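2-c-methyl-d-erythritol 4-phosphate cytidylyltransferase (Streptococcus pneumoniae, PDB 2VSI) catalyses the transfer of the cytidylyl group of CTP to D-ribitol 5-phosphate, releasing diphosphate. Local coordinates at residues V109-S114 / Q172-K177; V115-T120 / L218-V223. One frame throughout, in Å; residues are numbered along the deposited sequence.

Interaction 1 (V109-S114 / Q172-K177); sequences VVTHDS and QTFRCK. With CDF (4-amino-1-{5-O-[(R)-hydroxy(phosphonooxy)phosphoryl]-alpha-D-arabinofuranosyl}pyrimidin-2(1H)-one), chain D.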
loop_
_atom_site.group_PDB
_atom_site.type_symbol
_atom_site.label_atom_id
_atom_site.label_comp_id
_atom_site.label_asym_id
_atom_site.label_seq_id
_atom_site.Cartn_x
_atom_site.Cartn_y
_atom_site.Cartn_z
ATOM N N VAL B 109 1.672 25.878 7.026
ATOM C CA VAL B 109 2.659 25.335 6.092
ATOM C C VAL B 109 2.118 24.071 5.427
ATOM O O VAL B 109 1.629 23.167 6.106
ATOM C CB VAL B 109 4.046 25.066 6.774
ATOM C CG1 VAL B 109 3.883 24.457 8.154
ATOM C CG2 VAL B 109 4.942 24.183 5.906
ATOM N N VAL B 110 2.191 24.027 4.099
ATOM C CA VAL B 110 1.808 22.840 3.346
ATOM C C VAL B 110 3.059 22.021 3.042
ATOM O O VAL B 110 3.746 22.256 2.043
ATOM C CB VAL B 110 1.051 23.196 2.048
ATOM C CG1 VAL B 110 0.632 21.928 1.307
ATOM C CG2 VAL B 110 -0.166 24.055 2.362
ATOM N N THR B 111 3.355 21.070 3.925
ATOM C CA THR B 111 4.522 20.209 3.776
ATOM C C THR B 111 4.264 19.159 2.693
ATOM O O THR B 111 3.141 18.676 2.552
ATOM C CB THR B 111 4.900 19.505 5.103
ATOM O OG1 THR B 111 4.009 18.408 5.353
ATOM C CG2 THR B 111 4.839 20.473 6.267
ATOM N N HIS B 112 5.297 18.800 1.938
ATOM C CA HIS B 112 5.132 17.869 0.827
ATOM C C HIS B 112 6.447 17.199 0.404
ATOM O O HIS B 112 7.475 17.857 0.298
ATOM C CB HIS B 112 4.495 18.605 -0.357
ATOM C CG HIS B 112 4.062 17.706 -1.470
ATOM N ND1 HIS B 112 2.928 16.928 -1.398
ATOM C CD2 HIS B 112 4.609 17.467 -2.684
ATOM C CE1 HIS B 112 2.795 16.245 -2.520
ATOM N NE2 HIS B 112 3.803 16.554 -3.317
ATOM N N ASP B 113 6.403 15.892 0.159
ATOM C CA ASP B 113 7.556 15.172 -0.375
ATOM C C ASP B 113 7.958 15.700 -1.752
ATOM O O ASP B 113 7.127 15.774 -2.659
ATOM C CB ASP B 113 7.254 13.676 -0.496
ATOM C CG ASP B 113 7.041 13.006 0.837
ATOM O OD1 ASP B 113 7.506 13.535 1.866
ATOM O OD2 ASP B 113 6.412 11.929 0.849
ATOM N N SER B 114 9.231 16.056 -1.903
ATOM C CA SER B 114 9.787 16.450 -3.207
ATOM C C SER B 114 9.694 15.337 -4.254
ATOM O O SER B 114 9.644 15.620 -5.448
ATOM C CB SER B 114 11.249 16.879 -3.067
ATOM O OG SER B 114 12.083 15.772 -2.765
ATOM N N GLN B 172 0.930 17.130 3.949
ATOM C CA GLN B 172 0.533 17.198 5.351
ATOM C C GLN B 172 0.611 18.673 5.744
ATOM O O GLN B 172 1.662 19.302 5.584
ATOM C CB GLN B 172 1.448 16.343 6.228
ATOM C CG GLN B 172 1.458 14.862 5.866
ATOM C CD GLN B 172 2.241 14.018 6.856
ATOM O OE1 GLN B 172 3.243 14.465 7.416
ATOM N NE2 GLN B 172 1.785 12.787 7.077
ATOM N N THR B 173 -0.495 19.227 6.231
ATOM C CA THR B 173 -0.589 20.673 6.444
ATOM C C THR B 173 -0.921 21.042 7.885
ATOM O O THR B 173 -1.670 20.326 8.557
ATOM C CB THR B 173 -1.617 21.295 5.484
ATOM O OG1 THR B 173 -1.195 21.051 4.139
ATOM C CG2 THR B 173 -1.765 22.798 5.701
ATOM N N PHE B 174 -0.348 22.157 8.344
ATOM C CA PHE B 174 -0.550 22.661 9.703
ATOM C C PHE B 174 -0.006 24.077 9.911
ATOM O O PHE B 174 0.704 24.619 9.061
ATOM C CB PHE B 174 0.083 21.717 10.736
ATOM C CG PHE B 174 1.454 21.215 10.353
ATOM C CD1 PHE B 174 2.572 22.031 10.475
ATOM C CD2 PHE B 174 1.624 19.912 9.897
ATOM C CE1 PHE B 174 3.829 21.565 10.132
ATOM C CE2 PHE B 174 2.879 19.434 9.557
ATOM C CZ PHE B 174 3.982 20.263 9.673
ATOM N N ARG B 175 -0.353 24.663 11.055
ATOM C CA ARG B 175 0.168 25.950 11.478
ATOM C C ARG B 175 1.587 25.785 11.986
ATOM O O ARG B 175 1.887 24.827 12.694
ATOM C CB ARG B 175 -0.723 26.542 12.568
ATOM C CG ARG B 175 -2.042 27.033 12.022
ATOM C CD ARG B 175 -3.053 27.323 13.096
ATOM N NE ARG B 175 -4.379 27.513 12.514
ATOM C CZ ARG B 175 -5.208 26.523 12.190
ATOM N NH1 ARG B 175 -4.856 25.258 12.387
ATOM N NH2 ARG B 175 -6.392 26.800 11.663
ATOM N N CYS B 176 2.452 26.724 11.614
ATOM C CA CYS B 176 3.881 26.651 11.927
ATOM C C CYS B 176 4.167 26.625 13.422
ATOM O O CYS B 176 4.930 25.778 13.892
ATOM C CB CYS B 176 4.624 27.807 11.266
ATOM S SG CYS B 176 4.423 27.811 9.486
ATOM N N LYS B 177 3.546 27.542 14.161
ATOM C CA LYS B 177 3.694 27.593 15.611
ATOM C C LYS B 177 3.176 26.308 16.262
ATOM O O LYS B 177 3.779 25.799 17.208
ATOM C CB LYS B 177 2.981 28.819 16.186
ATOM C CG LYS B 177 3.337 29.128 17.635
ATOM C CD LYS B 177 2.587 30.351 18.136
ATOM C CE LYS B 177 2.746 30.526 19.633
ATOM N NZ LYS B 177 2.053 29.445 20.384
HETATM O O3B CDF D . 10.608 9.081 4.043
HETATM P PB CDF D . 11.820 8.373 3.480
HETATM O O1B CDF D . 11.904 6.910 3.847
HETATM O O2B CDF D . 13.122 9.126 3.643
HETATM O O3A CDF D . 11.556 8.342 1.889
HETATM P PA CDF D . 11.739 9.647 0.960
HETATM O O1A CDF D . 13.190 10.064 1.007
HETATM O O2A CDF D . 11.116 9.345 -0.381
HETATM O "O5'" CDF D . 10.841 10.751 1.723
HETATM C "C5'" CDF D . 10.309 11.890 1.044
HETATM C "C4'" CDF D . 11.112 13.155 1.344
HETATM O "O4'" CDF D . 11.631 13.151 2.681
HETATM C "C3'" CDF D . 12.298 13.282 0.397
HETATM O "O3'" CDF D . 12.104 14.370 -0.510
HETATM C "C2'" CDF D . 13.509 13.491 1.289
HETATM O "O2'" CDF D . 14.629 12.749 0.799
HETATM C "C1'" CDF D . 13.049 12.954 2.639
HETATM N N1 CDF D . 13.754 13.556 3.779
HETATM C C2 CDF D . 13.563 14.900 4.191
HETATM O O2 CDF D . 12.772 15.657 3.594
HETATM N N3 CDF D . 14.252 15.383 5.250
HETATM C C4 CDF D . 15.122 14.594 5.925
HETATM N N4 CDF D . 15.805 15.087 6.981
HETATM C C6 CDF D . 14.614 12.774 4.446
HETATM C C5 CDF D . 15.321 13.274 5.536
#
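V109, V110 and T111 run antiparallel to F174, T173 and Q172, their strand axes approaching to 4.7 Å with 153° between the chain directions. V109 with F174 and T111 with Q172 are the hydrogen-bonded pairs, while V110 and T173 form the non-hydrogen-bonded pair between them. V109 N reaches F174 O at 2.6 Å on an almost straight bond, and F174 N returns a longer one to V109 O. At the other pair, Q172 O takes two donors from one residue: T111 N at 3.0 Å and T111 OG1 at 2.5 Å. The hydroxyl can do this because OG1 sits between its own N and carbonyl carbon (chi1 77°), which leaves CG2 for the apolar side. That methyl meets F174 CZ at 3.5 Å, and V109 CG1 meets CE1 of the same ring, both obliquely. C176 SG, at the start of helix 176-185, touches V109 CG1 on the side of that methyl away from the F174 ring. On the opposite face of the sheet, V110 CG1 lies 3.5 Å from T173 OG1, whose polar partner is N127 ND2. The amide of Q172 turns to D138 and D196.

Strand 108-113, the middle one of the seven in this GT-A-like sheet, is parallel to 3-8 and antiparallel to 165-175. It runs on to the nucleotide: D113 OD1, in a salt bridge with R86, lies against C5', and S114 OG is 2.7 Å from O3'. With V109 and T111 bonded to 165-175 and V110 to Y4 and G6, it is held from both sides, which probably helps position D113 and S114.

Interaction 2 (V115-T120 / L218-V223); sequences VRPFIT and LKITTV. With CDF (4-amino-1-{5-O-[(R)-hydroxy(phosphonooxy)phosphoryl]-alpha-D-arabinofuranosyl}pyrimidin-2(1H)-one), chain D.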
loop_
_atom_site.group_PDB
_atom_site.type_symbol
_atom_site.label_atom_id
_atom_site.label_comp_id
_atom_site.label_asym_id
_atom_site.label_seq_id
_atom_site.Cartn_x
_atom_site.Cartn_y
_atom_site.Cartn_z
ATOM N N VAL B 115 9.682 14.084 -3.789
ATOM C CA VAL B 115 9.580 12.888 -4.652
ATOM C C VAL B 115 8.135 12.476 -4.952
ATOM O O VAL B 115 7.872 11.336 -5.345
ATOM C CB VAL B 115 10.334 11.663 -4.050
ATOM C CG1 VAL B 115 11.850 11.872 -4.089
ATOM C CG2 VAL B 115 9.845 11.340 -2.629
ATOM N N ARG B 116 7.210 13.411 -4.746
ATOM C CA ARG B 116 5.804 13.248 -5.098
ATOM C C ARG B 116 5.420 14.379 -6.045
ATOM O O ARG B 116 4.782 15.352 -5.620
ATOM C CB ARG B 116 4.926 13.282 -3.840
ATOM C CG ARG B 116 4.859 11.966 -3.081
ATOM C CD ARG B 116 3.851 12.031 -1.957
ATOM N NE ARG B 116 3.231 10.731 -1.686
ATOM C CZ ARG B 116 3.606 9.884 -0.725
ATOM N NH1 ARG B 116 4.625 10.173 0.080
ATOM N NH2 ARG B 116 2.959 8.736 -0.563
ATOM N N PRO B 117 5.832 14.278 -7.325
ATOM C CA PRO B 117 5.625 15.364 -8.287
ATOM C C PRO B 117 4.249 15.369 -8.957
ATOM O O PRO B 117 3.929 16.314 -9.679
ATOM C CB PRO B 117 6.713 15.108 -9.326
ATOM C CG PRO B 117 6.879 13.639 -9.328
ATOM C CD PRO B 117 6.536 13.139 -7.942
ATOM N N PHE B 118 3.445 14.334 -8.707
ATOM C CA PHE B 118 2.113 14.211 -9.332
ATOM C C PHE B 118 0.985 14.712 -8.435
ATOM O O PHE B 118 -0.140 14.210 -8.465
ATOM C CB PHE B 118 1.857 12.775 -9.811
ATOM C CG PHE B 118 2.872 12.289 -10.803
ATOM C CD1 PHE B 118 2.810 12.689 -12.133
ATOM C CD2 PHE B 118 3.903 11.445 -10.402
ATOM C CE1 PHE B 118 3.757 12.250 -13.060
ATOM C CE2 PHE B 118 4.852 10.997 -11.317
ATOM C CZ PHE B 118 4.778 11.401 -12.651
ATOM N N ILE B 119 1.307 15.714 -7.633
ATOM C CA ILE B 119 0.322 16.385 -6.813
ATOM C C ILE B 119 -0.448 17.362 -7.711
ATOM O O ILE B 119 0.151 18.039 -8.539
ATOM C CB ILE B 119 1.013 17.083 -5.613
ATOM C CG1 ILE B 119 0.027 17.936 -4.809
ATOM C CG2 ILE B 119 2.244 17.877 -6.071
ATOM C CD1 ILE B 119 0.623 18.524 -3.549
ATOM N N THR B 120 -1.772 17.398 -7.572
ATOM C CA THR B 120 -2.609 18.323 -8.342
ATOM C C THR B 120 -2.898 19.574 -7.524
ATOM O O THR B 120 -2.687 19.591 -6.315
ATOM C CB THR B 120 -3.963 17.692 -8.787
ATOM O OG1 THR B 120 -4.713 17.276 -7.637
ATOM C CG2 THR B 120 -3.747 16.508 -9.731
ATOM N N LEU B 218 2.241 9.312 -6.777
ATOM C CA LEU B 218 3.328 8.358 -6.542
ATOM C C LEU B 218 4.482 8.943 -5.734
ATOM O O LEU B 218 4.829 10.119 -5.888
ATOM C CB LEU B 218 3.850 7.850 -7.899
ATOM C CG LEU B 218 5.067 6.927 -8.039
ATOM C CD1 LEU B 218 4.781 5.512 -7.541
ATOM C CD2 LEU B 218 5.518 6.886 -9.487
ATOM N N LYS B 219 5.068 8.111 -4.877
ATOM C CA LYS B 219 6.271 8.491 -4.158
ATOM C C LYS B 219 7.485 7.807 -4.791
ATOM O O LYS B 219 7.690 6.595 -4.615
ATOM C CB LYS B 219 6.154 8.131 -2.680
ATOM C CG LYS B 219 7.189 8.802 -1.802
ATOM C CD LYS B 219 7.356 8.087 -0.470
ATOM C CE LYS B 219 7.994 9.008 0.569
ATOM N NZ LYS B 219 8.025 8.404 1.928
ATOM N N ILE B 220 8.288 8.585 -5.521
ATOM C CA ILE B 220 9.443 8.043 -6.245
ATOM C C ILE B 220 10.601 7.682 -5.299
ATOM O O ILE B 220 11.363 8.551 -4.854
ATOM C CB ILE B 220 9.890 8.991 -7.395
ATOM C CG1 ILE B 220 8.740 9.189 -8.391
ATOM C CG2 ILE B 220 11.130 8.452 -8.107
ATOM C CD1 ILE B 220 8.867 10.416 -9.266
ATOM N N THR B 221 10.712 6.390 -4.991
ATOM C CA THR B 221 11.726 5.880 -4.064
ATOM C C THR B 221 12.632 4.832 -4.716
ATOM O O THR B 221 13.850 4.884 -4.565
ATOM C CB THR B 221 11.080 5.302 -2.776
ATOM O OG1 THR B 221 10.407 6.350 -2.068
ATOM C CG2 THR B 221 12.130 4.673 -1.852
ATOM N N THR B 222 12.029 3.884 -5.432
ATOM C CA THR B 222 12.774 2.795 -6.059
ATOM C C THR B 222 13.036 3.094 -7.529
ATOM O O THR B 222 12.600 4.120 -8.061
ATOM C CB THR B 222 12.029 1.446 -5.949
ATOM O OG1 THR B 222 10.848 1.485 -6.759
ATOM C CG2 THR B 222 11.651 1.134 -4.501
ATOM N N VAL B 223 13.758 2.191 -8.183
ATOM C CA VAL B 223 14.011 2.301 -9.615
ATOM C C VAL B 223 12.737 2.069 -10.424
ATOM O O VAL B 223 12.414 2.875 -11.300
ATOM C CB VAL B 223 15.162 1.379 -10.096
ATOM C CG1 VAL B 223 16.501 2.040 -9.841
ATOM C CG2 VAL B 223 15.092 0.007 -9.425
HETATM O O3B CDF D . 10.608 9.081 4.043
HETATM P PB CDF D . 11.820 8.373 3.480
HETATM O O1B CDF D . 11.904 6.910 3.847
HETATM O O2B CDF D . 13.122 9.126 3.643
HETATM O O3A CDF D . 11.556 8.342 1.889
HETATM P PA CDF D . 11.739 9.647 0.960
HETATM O O1A CDF D . 13.190 10.064 1.007
HETATM O O2A CDF D . 11.116 9.345 -0.381
HETATM O "O5'" CDF D . 10.841 10.751 1.723
HETATM C "C5'" CDF D . 10.309 11.890 1.044
HETATM C "C4'" CDF D . 11.112 13.155 1.344
HETATM O "O4'" CDF D . 11.631 13.151 2.681
HETATM C "C3'" CDF D . 12.298 13.282 0.397
HETATM O "O3'" CDF D . 12.104 14.370 -0.510
HETATM C "C2'" CDF D . 13.509 13.491 1.289
HETATM O "O2'" CDF D . 14.629 12.749 0.799
HETATM C "C1'" CDF D . 13.049 12.954 2.639
HETATM N N1 CDF D . 13.754 13.556 3.779
HETATM C C2 CDF D . 13.563 14.900 4.191
HETATM O O2 CDF D . 12.772 15.657 3.594
HETATM N N3 CDF D . 14.252 15.383 5.250
HETATM C C4 CDF D . 15.122 14.594 5.925
HETATM N N4 CDF D . 15.805 15.087 6.981
HETATM C C6 CDF D . 14.614 12.774 4.446
HETATM C C5 CDF D . 15.321 13.274 5.536
#
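V115 and I220 join two loops at the nucleotide-binding end of the GT-A-like alpha/beta fold: the one leaving strand 108-113 and the one leading into helix 223-232. Neither segment is a strand here, and one backbone bond links them, I220 N to V115 O at 2.8 Å, lying in the carbonyl plane. Two CA-H...O contacts flank it, K219 CA to V115 O and R116 CA to L218 O.

The close packing surrounds this bond. The side chains of I220 and P117 cross at about a right angle, I220 CD1 touching P117 CG at 3.8 Å. Helix 33-43 lies against P117 as well, through I33, H36 and T37, whereas A229 of helix 223-232 backs I220. R116 and K219 make the other close part. The K219 side chain passes over one face of the guanidinium, with CB 3.6 Å above the plane over its centre, and CG and CD continue over the same face, above NH1. Although R116 NH1 and K219 NZ are 4.3 Å apart, the anionic groups around them probably offset the two charges: D113 OD2 forms a salt bridge with NH1, and the nucleotide phosphates lie by the lysine.

Looser packing is found farther along, where F118 and L218, both partly exposed, meet only as CD2 to CB at 4.4 Å, obliquely to the ring. M232 and A229 of the last helix also touch F118.

Between these loops and the ligand, V115 CG2 approaches O2A. K219, with CG anti to its backbone N (chi1 -165°) and the chain extended beyond, carries K219 CE to 3.3 Å from O2A of the nucleotide and its NZ to a weak hydrogen bond, 3.4 Å long, with O3B.

Followed from the N terminus, the chain enters strand 108-113 and runs without a break from the first segment of interaction 1 into that of interaction 2. It then passes through helix 121-131 and strand 136-142 before strand 165-175 returns to close interaction 1, with 57 residues between its segments. After further helices and strand 208-212, residues 218-223 close interaction 2 over 97 residues. The two closures cross, since their segments alternate along the chain. Interaction 1 holds the centre of the sheet; interaction 2 ties the loop at that strand's end to the lead-in of the C-terminal helix. Their centres are about 17 Å apart, yet both reach the bound nucleotide, and H112 packs on I119.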